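PDB 5MKI: like-Sm ribonucleoprotein core from Methanococcus vannielii SB, which binds RNA as an archaeal Sm-like (LSm) protein whose copies assemble into a seven-membered ring. Local coordinates for the interface of chains A and B. Numbering follows the deposited sequence. Chains: chain A/B, Like-Sm ribonucleoprotein core.

The interface of chains A and B. Residues chain A 68-69; chain B 23, 25, 27, 29, 49, 60, 62, 66.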
loop_
_atom_site.group_PDB
_atom_site.type_symbol
_atom_site.label_atom_id
_atom_site.label_comp_id
_atom_site.label_asym_id
_atom_site.label_seq_id
_atom_site.Cartn_x
_atom_site.Cartn_y
_atom_site.Cartn_z
ATOM N N LEU A 68 1.247 -12.803 -6.821
ATOM C CA LEU A 68 0.546 -12.457 -8.048
ATOM C C LEU A 68 -0.626 -13.412 -8.267
ATOM O O LEU A 68 -1.785 -12.984 -8.284
ATOM C CB LEU A 68 1.528 -12.492 -9.227
ATOM C CG LEU A 68 1.229 -11.701 -10.499
ATOM C CD1 LEU A 68 1.159 -10.200 -10.192
ATOM C CD2 LEU A 68 2.303 -11.994 -11.552
ATOM N N TYR A 69 -0.332 -14.707 -8.423
ATOM C CA TYR A 69 -1.341 -15.766 -8.418
ATOM C C TYR A 69 -0.680 -17.078 -8.016
ATOM O O TYR A 69 0.538 -17.234 -8.119
ATOM C CB TYR A 69 -2.044 -15.925 -9.776
ATOM C CG TYR A 69 -1.230 -15.616 -11.024
ATOM C CD1 TYR A 69 -0.206 -16.465 -11.464
ATOM C CD2 TYR A 69 -1.518 -14.499 -11.789
ATOM C CE1 TYR A 69 0.523 -16.169 -12.617
ATOM C CE2 TYR A 69 -0.806 -14.204 -12.932
ATOM C CZ TYR A 69 0.207 -15.034 -13.351
ATOM O OH TYR A 69 0.898 -14.702 -14.502
ATOM N N LEU B 23 -4.298 -7.340 -15.411
ATOM C CA LEU B 23 -3.453 -7.104 -14.250
ATOM C C LEU B 23 -2.656 -5.818 -14.408
ATOM O O LEU B 23 -2.348 -5.391 -15.527
ATOM C CB LEU B 23 -2.495 -8.271 -14.038
ATOM C CG LEU B 23 -3.188 -9.603 -13.781
ATOM C CD1 LEU B 23 -2.174 -10.599 -13.226
ATOM C CD2 LEU B 23 -4.351 -9.413 -12.822
ATOM N N ASP B 25 0.423 -5.221 -13.966
ATOM C CA ASP B 25 1.691 -5.374 -14.666
ATOM C C ASP B 25 1.519 -5.589 -16.168
ATOM O O ASP B 25 2.491 -5.944 -16.837
ATOM C CB ASP B 25 2.512 -6.524 -14.048
ATOM C CG ASP B 25 1.850 -7.906 -14.215
ATOM O OD1 ASP B 25 0.995 -8.102 -15.113
ATOM O OD2 ASP B 25 2.207 -8.821 -13.436
ATOM N N LYS B 27 -0.313 -7.929 -17.658
ATOM C CA LYS B 27 -0.767 -9.262 -18.026
ATOM C C LYS B 27 -2.266 -9.263 -18.306
ATOM O O LYS B 27 -3.027 -8.464 -17.747
ATOM C CB LYS B 27 -0.461 -10.266 -16.916
ATOM C CG LYS B 27 0.965 -10.769 -16.892
ATOM C CD LYS B 27 1.181 -11.670 -15.699
ATOM C CE LYS B 27 2.656 -11.794 -15.380
ATOM N NZ LYS B 27 3.235 -10.452 -15.103
ATOM N N VAL B 29 -5.158 -12.277 -18.135
ATOM C CA VAL B 29 -5.419 -13.649 -17.686
ATOM C C VAL B 29 -6.867 -13.989 -18.019
ATOM O O VAL B 29 -7.791 -13.397 -17.451
ATOM C CB VAL B 29 -5.156 -13.828 -16.184
ATOM C CG1 VAL B 29 -5.217 -15.300 -15.809
ATOM C CG2 VAL B 29 -3.822 -13.198 -15.782
ATOM N N ILE B 49 -2.561 -17.171 -19.960
ATOM C CA ILE B 49 -1.915 -15.864 -19.949
ATOM C C ILE B 49 -1.614 -15.482 -21.391
ATOM O O ILE B 49 -1.002 -16.262 -22.132
ATOM C CB ILE B 49 -0.641 -15.869 -19.085
ATOM C CG1 ILE B 49 -0.991 -15.679 -17.610
ATOM C CG2 ILE B 49 0.294 -14.749 -19.493
ATOM C CD1 ILE B 49 -1.748 -16.822 -16.991
ATOM N N LEU B 60 -6.232 -21.424 -11.015
ATOM C CA LEU B 60 -5.411 -20.253 -10.740
ATOM C C LEU B 60 -6.171 -19.359 -9.781
ATOM O O LEU B 60 -7.293 -18.947 -10.088
ATOM C CB LEU B 60 -5.099 -19.482 -12.028
ATOM C CG LEU B 60 -3.885 -18.556 -12.074
ATOM C CD1 LEU B 60 -2.589 -19.330 -11.828
ATOM C CD2 LEU B 60 -3.826 -17.847 -13.405
ATOM N N VAL B 62 -5.978 -15.755 -8.308
ATOM C CA VAL B 62 -5.361 -14.458 -8.572
ATOM C C VAL B 62 -5.647 -13.531 -7.395
ATOM O O VAL B 62 -6.795 -13.423 -6.946
ATOM C CB VAL B 62 -5.899 -13.860 -9.885
ATOM C CG1 VAL B 62 -5.116 -12.629 -10.258
ATOM C CG2 VAL B 62 -5.863 -14.933 -11.018
ATOM N N ASN B 66 -3.737 -7.195 -7.481
ATOM C CA ASN B 66 -3.014 -7.069 -8.741
ATOM C C ASN B 66 -3.904 -6.630 -9.900
ATOM O O ASN B 66 -3.385 -6.362 -10.991
ATOM C CB ASN B 66 -2.354 -8.403 -9.114
ATOM C CG ASN B 66 -1.386 -8.890 -8.065
ATOM O OD1 ASN B 66 -0.292 -8.356 -7.936
ATOM N ND2 ASN B 66 -1.775 -9.923 -7.322
#
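A:Tyr69 reaches over from one subunit to the next in a textbook Sm-ring joint: it opens the last strand, 69-71, of chain A and forms an antiparallel beta bridge with B:Val62 of strand 60-62, the edge pairing by which Sm folds join into a ring. Its side chain carries much of the contact. The CB methylene lies 3.8 Å from B:Val62 CA, and the ring leans from there across the apolar surface of chain B. B:Leu60 meets it obliquely, with CD1 3.7 Å from ring carbon CD1 of A:Tyr69 and CD2 over one face, displaced toward the rim; B:Leu60 CG stands anti to the backbone N (chi1 -158°), which brings the branch point of the leucine up to the tyrosine. On the other long side of the ring, CE2 of A:Tyr69 packs 3.9 Å from B:Leu23 CD1. The phenol OH ends against hydrocarbon, 3.3 Å from B:Lys27 CD, with B:Ile49 CG1 beyond.

A:Leu68 fills the adjoining corner. Its side chain crosses that of B:Asn66 at about a right angle, setting the CD1 methyl of A:Leu68 3.6 Å from amide carbon CG of B:Asn66, while A:Leu68 CD2 lies 3.8 Å from B:Lys27 CE. The leucine also meets B:Asp25 tip to tip. That carboxylate steadies the lysine at both ends: OD1 accepts a hydrogen bond from the B:Lys27 backbone N, which meets it nearly along its C-O bond, and NZ comes to OD2 from above the carboxylate plane in a salt bridge, the lysine chain bending at its last torsion (chi4 59°) to get there. An alanine in place of B:Asp25 would probably leave the B:Lys27 ammonium without its mate and its chain freer to swing away from A:Leu68 and A:Tyr69.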